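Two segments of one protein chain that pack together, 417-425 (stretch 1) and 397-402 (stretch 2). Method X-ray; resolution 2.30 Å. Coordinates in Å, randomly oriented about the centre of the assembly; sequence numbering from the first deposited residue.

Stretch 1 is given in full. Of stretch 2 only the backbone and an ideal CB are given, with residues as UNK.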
ATOM      1  N   PRO A 417     -12.452  27.364 -12.793  1.00 29.79           N
ATOM      2  CA  PRO A 417     -11.155  27.311 -13.521  1.00 30.25           C
ATOM      3  C   PRO A 417      -9.972  27.408 -12.600  1.00 30.70           C
ATOM      4  O   PRO A 417      -8.975  26.661 -12.797  1.00 31.59           O
ATOM      5  CB  PRO A 417     -11.199  28.522 -14.494  1.00 30.16           C
ATOM      6  CG  PRO A 417     -12.363  29.374 -14.033  1.00 30.17           C
ATOM      7  CD  PRO A 417     -13.324  28.448 -13.300  1.00 29.16           C
ATOM      8  N   GLU A 418     -10.092  28.237 -11.554  1.00 30.95           N
ATOM      9  CA  GLU A 418      -8.991  28.382 -10.558  1.00 31.91           C
ATOM     10  C   GLU A 418      -8.666  27.118  -9.769  1.00 30.31           C
ATOM     11  O   GLU A 418      -7.511  26.771  -9.583  1.00 30.45           O
ATOM     12  CB  GLU A 418      -9.272  29.507  -9.563  1.00 31.91           C
ATOM     13  CG  GLU A 418      -9.084  30.916 -10.166  1.00 41.75           C
ATOM     14  CD  GLU A 418      -7.686  31.103 -10.777  1.00 52.36           C
ATOM     15  OE1 GLU A 418      -6.684  30.827 -10.041  1.00 58.50           O
ATOM     16  OE2 GLU A 418      -7.587  31.483 -11.989  1.00 54.53           O
ATOM     17  N   HIS A 419      -9.683  26.463  -9.231  1.00 28.56           N
ATOM     18  CA  HIS A 419      -9.433  25.205  -8.547  1.00 26.56           C
ATOM     19  C   HIS A 419      -8.903  24.156  -9.570  1.00 25.60           C
ATOM     20  O   HIS A 419      -8.023  23.371  -9.257  1.00 24.75           O
ATOM     21  CB  HIS A 419     -10.717  24.705  -7.880  1.00 25.16           C
ATOM     22  CG  HIS A 419     -10.546  23.409  -7.183  1.00 23.39           C
ATOM     23  ND1 HIS A 419      -9.705  23.254  -6.093  1.00 23.94           N
ATOM     24  CD2 HIS A 419     -11.085  22.195  -7.427  1.00 21.21           C
ATOM     25  CE1 HIS A 419      -9.750  22.004  -5.686  1.00 21.83           C
ATOM     26  NE2 HIS A 419     -10.600  21.350  -6.465  1.00 24.43           N
ATOM     27  N   PHE A 420      -9.487  24.114 -10.765  1.00 25.11           N
ATOM     28  CA  PHE A 420      -8.996  23.195 -11.815  1.00 25.74           C
ATOM     29  C   PHE A 420      -7.482  23.248 -12.030  1.00 26.61           C
ATOM     30  O   PHE A 420      -6.845  22.195 -12.096  1.00 26.01           O
ATOM     31  CB  PHE A 420      -9.694  23.471 -13.155  1.00 23.65           C
ATOM     32  CG  PHE A 420      -9.202  22.610 -14.314  1.00 21.54           C
ATOM     33  CD1 PHE A 420      -9.561  21.259 -14.408  1.00 20.45           C
ATOM     34  CD2 PHE A 420      -8.412  23.173 -15.346  1.00 18.43           C
ATOM     35  CE1 PHE A 420      -9.111  20.446 -15.516  1.00 23.49           C
ATOM     36  CE2 PHE A 420      -7.969  22.404 -16.417  1.00 17.66           C
ATOM     37  CZ  PHE A 420      -8.330  21.035 -16.532  1.00 19.82           C
ATOM     38  N   THR A 421      -6.936  24.478 -12.146  1.00 28.13           N
ATOM     39  CA  THR A 421      -5.528  24.697 -12.441  1.00 29.38           C
ATOM     40  C   THR A 421      -4.661  24.300 -11.270  1.00 29.30           C
ATOM     41  O   THR A 421      -3.631  23.685 -11.471  1.00 28.76           O
ATOM     42  CB  THR A 421      -5.183  26.194 -12.930  1.00 30.85           C
ATOM     43  OG1 THR A 421      -6.018  26.545 -14.045  1.00 30.15           O
ATOM     44  CG2 THR A 421      -3.662  26.290 -13.422  1.00 30.54           C
ATOM     45  N   GLN A 422      -5.090  24.637 -10.054  1.00 28.97           N
ATOM     46  CA  GLN A 422      -4.393  24.179  -8.849  1.00 28.61           C
ATOM     47  C   GLN A 422      -4.387  22.618  -8.616  1.00 26.80           C
ATOM     48  O   GLN A 422      -3.352  22.002  -8.267  1.00 24.57           O
ATOM     49  CB  GLN A 422      -5.035  24.878  -7.656  1.00 29.64           C
ATOM     50  CG  GLN A 422      -4.548  26.311  -7.470  1.00 32.49           C
ATOM     51  CD  GLN A 422      -5.616  27.165  -6.817  1.00 38.98           C
ATOM     52  OE1 GLN A 422      -6.290  26.718  -5.883  1.00 43.23           O
ATOM     53  NE2 GLN A 422      -5.815  28.383  -7.338  1.00 40.76           N
ATOM     54  N   LEU A 423      -5.551  21.995  -8.832  1.00 24.65           N
ATOM     55  CA  LEU A 423      -5.708  20.561  -8.664  1.00 24.42           C
ATOM     56  C   LEU A 423      -4.822  19.841  -9.679  1.00 24.80           C
ATOM     57  O   LEU A 423      -4.154  18.865  -9.364  1.00 25.20           O
ATOM     58  CB  LEU A 423      -7.143  20.154  -8.916  1.00 22.98           C
ATOM     59  CG  LEU A 423      -7.407  18.706  -8.624  1.00 24.24           C
ATOM     60  CD1 LEU A 423      -8.773  18.623  -7.886  1.00 20.96           C
ATOM     61  CD2 LEU A 423      -7.361  17.861  -9.960  1.00 22.79           C
ATOM     62  N   MET A 424      -4.849  20.324 -10.908  1.00 24.45           N
ATOM     63  CA  MET A 424      -4.157  19.611 -11.983  1.00 25.89           C
ATOM     64  C   MET A 424      -2.644  19.762 -11.840  1.00 26.74           C
ATOM     65  O   MET A 424      -1.960  18.781 -11.973  1.00 27.49           O
ATOM     66  CB  MET A 424      -4.717  20.007 -13.379  1.00 25.28           C
ATOM     67  CG  MET A 424      -6.246  19.737 -13.516  1.00 21.30           C
ATOM     68  SD  MET A 424      -6.704  18.000 -13.765  1.00 14.79           S
ATOM     69  CE  MET A 424      -6.265  17.830 -15.468  1.00 13.87           C
ATOM     70  N   ASP A 425      -2.138  20.932 -11.460  1.00 30.60           N
ATOM     71  CA  ASP A 425      -0.706  21.114 -11.109  1.00 32.14           C
ATOM     72  C   ASP A 425      -0.304  20.266  -9.886  1.00 33.18           C
ATOM     73  O   ASP A 425       0.722  19.595  -9.918  1.00 34.27           O
ATOM     74  CB  ASP A 425      -0.356  22.640 -10.993  1.00 34.36           C
ATOM     75  CG  ASP A 425       0.946  22.975 -10.095  1.00 38.67           C
ATOM     76  OD1 ASP A 425       1.730  22.071  -9.659  1.00 46.08           O
ATOM     77  OD2 ASP A 425       1.183  24.214  -9.814  1.00 49.42           O
ATOM     78  N   UNK A 397     -11.600  11.542 -13.300  1.00 19.62           N
ATOM     79  CA  UNK A 397     -12.569  12.254 -12.408  1.00 20.45           C
ATOM     80  C   UNK A 397     -11.717  13.122 -11.548  1.00 17.22           C
ATOM     81  O   UNK A 397     -10.677  12.678 -11.150  1.00 15.05           O
ATOM     82  CB  UNK A 397     -13.437  11.313 -11.570  1.00 20.45           C
ATOM     83  N   UNK A 398     -12.165  14.339 -11.258  1.00 16.79           N
ATOM     84  CA  UNK A 398     -11.415  15.287 -10.439  1.00 15.92           C
ATOM     85  C   UNK A 398     -12.365  15.809  -9.343  1.00 15.99           C
ATOM     86  O   UNK A 398     -13.581  15.968  -9.566  1.00 13.38           O
ATOM     87  CB  UNK A 398     -10.854  16.431 -11.286  1.00 15.92           C
ATOM     88  N   UNK A 399     -11.797  16.008  -8.147  1.00 16.32           N
ATOM     89  CA  UNK A 399     -12.548  16.478  -6.983  1.00 17.99           C
ATOM     90  C   UNK A 399     -12.880  18.030  -7.009  1.00 19.34           C
ATOM     91  O   UNK A 399     -11.996  18.823  -7.204  1.00 18.11           O
ATOM     92  CB  UNK A 399     -11.740  16.144  -5.727  1.00 17.99           C
ATOM     93  N   UNK A 400     -14.166  18.401  -6.838  1.00 19.37           N
ATOM     94  CA  UNK A 400     -14.607  19.782  -6.622  1.00 19.99           C
ATOM     95  C   UNK A 400     -13.881  20.437  -5.460  1.00 19.98           C
ATOM     96  O   UNK A 400     -13.392  19.774  -4.554  1.00 22.58           O
ATOM     97  CB  UNK A 400     -16.116  19.823  -6.373  1.00 19.99           C
ATOM     98  N   UNK A 401     -13.897  21.754  -5.440  1.00 21.15           N
ATOM     99  CA  UNK A 401     -13.269  22.537  -4.363  1.00 20.47           C
ATOM    100  C   UNK A 401     -13.834  22.207  -2.990  1.00 19.39           C
ATOM    101  O   UNK A 401     -13.091  22.178  -2.007  1.00 17.74           O
ATOM    102  CB  UNK A 401     -13.442  24.033  -4.633  1.00 20.47           C
ATOM    103  N   UNK A 402     -15.146  21.991  -2.925  1.00 20.62           N
ATOM    104  CA  UNK A 402     -15.789  21.600  -1.670  1.00 22.77           C
ATOM    105  C   UNK A 402     -15.507  20.190  -1.119  1.00 22.24           C
ATOM    106  O   UNK A 402     -15.923  19.914  -0.008  1.00 22.91           O
ATOM    107  CB  UNK A 402     -17.301  21.736  -1.859  1.00 22.77           C
TER

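Stretch 1 is a single helix that turns one side toward the end of a strand and the loop after it, the two axes coming within 9.6 Å at 108°. H419 and L423, one turn apart on the helix, both point at the other segment and set most of its rules.

Position 397 is extended (phi/psi -125/141), and its ideal CB has nothing of the helix within 5.5 Å. The contact therefore asks nothing of this side chain, and many residues would serve. It is Q397, which stays out of reach of the helix.

Position 398 is different. Still extended, it sends CA-to-CB toward the helix, and its ideal CB lies 4.0 Å from L423 CD2 and 5.1 Å from M424 SD. Carbon and sulfur are what the helix offers here, with no polar group at that range, so a compact apolar side chain is indicated: valine, isoleucine, perhaps alanine or leucine. Beta-branching would also suit the strand angles. The deposited residue is V398, with chi1 at m. Its CG1 comes closest, 3.7 Å from L423 CD2 and 3.9 Å from M424 SD, so one methyl touches two helix residues.

At position 399 the backbone speaks first. Its carbonyl O accepts a hydrogen bond from H419 NE2 at 3.0 Å, with an angle of 144° at the hydrogen, and the same O lies 3.3 Å from L423 CD1. Any residue supplies that acceptor, so the bond puts little constraint on identity. CA-to-CB runs sideways, the ideal CB 4.4 Å from L423 CD1 and 5.4 Å from H419 NE2; an aliphatic side chain would fit, though several others could pass alongside. L399 is found, and its CB keeps a loose apolar contact, 4.5 Å from L423 CD1, while the rest of the side chain extends beyond CB without coming nearer to the helix.

Position 400, at -54/160, turns its CB away, with no helix atom within 5.5 Å. Small or large, polar or not, the helix would be indifferent, and proline too would tolerate the phi. A400 takes the place; its backbone C passes 3.6 Å from H419 NE2.

Position 401 has helix-like angles (-59/-39) and brings its backbone over the imidazole: CA sits 3.7 Å from the H419 ring centroid, 12° off the normal, a CH-pi contact. The backbone N is over that face too, 3.5 Å from H419 CD2. The ideal CB is 3.9 Å from H419 CG and points sideways, so a long, flexible side chain could run along the helix toward its first turn, where E418 lies; lysine, arginine, glutamine or methionine are all plausible. The residue is R401. Its chain reaches far enough to bring NH2 within 3.8 Å of H419 CB and 4.0 Å of E418 CB, the latter at the guanidinium edge. These are packing contacts, and the end of the E418 side chain leads away, so no salt bridge forms here.

Position 402 points away, out of contact; the helix sets no requirement here, and many residues would serve. It is D402, chi1 at p.

Stretch 2, residues 397-402: QVLARD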
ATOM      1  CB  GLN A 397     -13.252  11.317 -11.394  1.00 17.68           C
ATOM      2  CG  GLN A 397     -14.422  10.597 -11.976  1.00 26.54           C
ATOM      3  CD  GLN A 397     -15.200   9.759 -10.940  1.00 24.42           C
ATOM      4  OE1 GLN A 397     -14.655   8.936 -10.167  1.00 30.11           O
ATOM      5  NE2 GLN A 397     -16.460  10.003 -10.898  1.00 32.76           N
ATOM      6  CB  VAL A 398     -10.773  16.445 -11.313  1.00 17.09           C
ATOM      7  CG1 VAL A 398      -9.600  15.877 -12.192  1.00 14.08           C
ATOM      8  CG2 VAL A 398     -11.839  17.048 -12.201  1.00 14.96           C
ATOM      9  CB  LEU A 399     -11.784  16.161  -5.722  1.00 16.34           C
ATOM     10  CG  LEU A 399     -12.618  16.111  -4.458  1.00 18.45           C
ATOM     11  CD1 LEU A 399     -13.762  15.052  -4.524  1.00 15.80           C
ATOM     12  CD2 LEU A 399     -11.632  15.949  -3.236  1.00 16.00           C
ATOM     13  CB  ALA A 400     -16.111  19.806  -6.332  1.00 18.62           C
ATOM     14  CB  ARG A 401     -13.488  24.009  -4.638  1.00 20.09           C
ATOM     15  CG  ARG A 401     -12.725  24.996  -3.728  1.00 22.73           C
ATOM     16  CD  ARG A 401     -13.350  26.388  -3.917  1.00 23.44           C
ATOM     17  NE  ARG A 401     -12.927  26.939  -5.198  1.00 24.71           N
ATOM     18  CZ  ARG A 401     -11.952  27.825  -5.371  1.00 27.42           C
ATOM     19  NH1 ARG A 401     -11.263  28.300  -4.356  1.00 32.15           N
ATOM     20  NH2 ARG A 401     -11.629  28.206  -6.593  1.00 27.09           N
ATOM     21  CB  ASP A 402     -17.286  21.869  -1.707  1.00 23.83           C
ATOM     22  CG  ASP A 402     -18.098  20.853  -2.529  1.00 29.70           C
ATOM     23  OD1 ASP A 402     -17.663  19.731  -3.044  1.00 30.77           O
ATOM     24  OD2 ASP A 402     -19.309  21.219  -2.618  1.00 37.57           O
TER
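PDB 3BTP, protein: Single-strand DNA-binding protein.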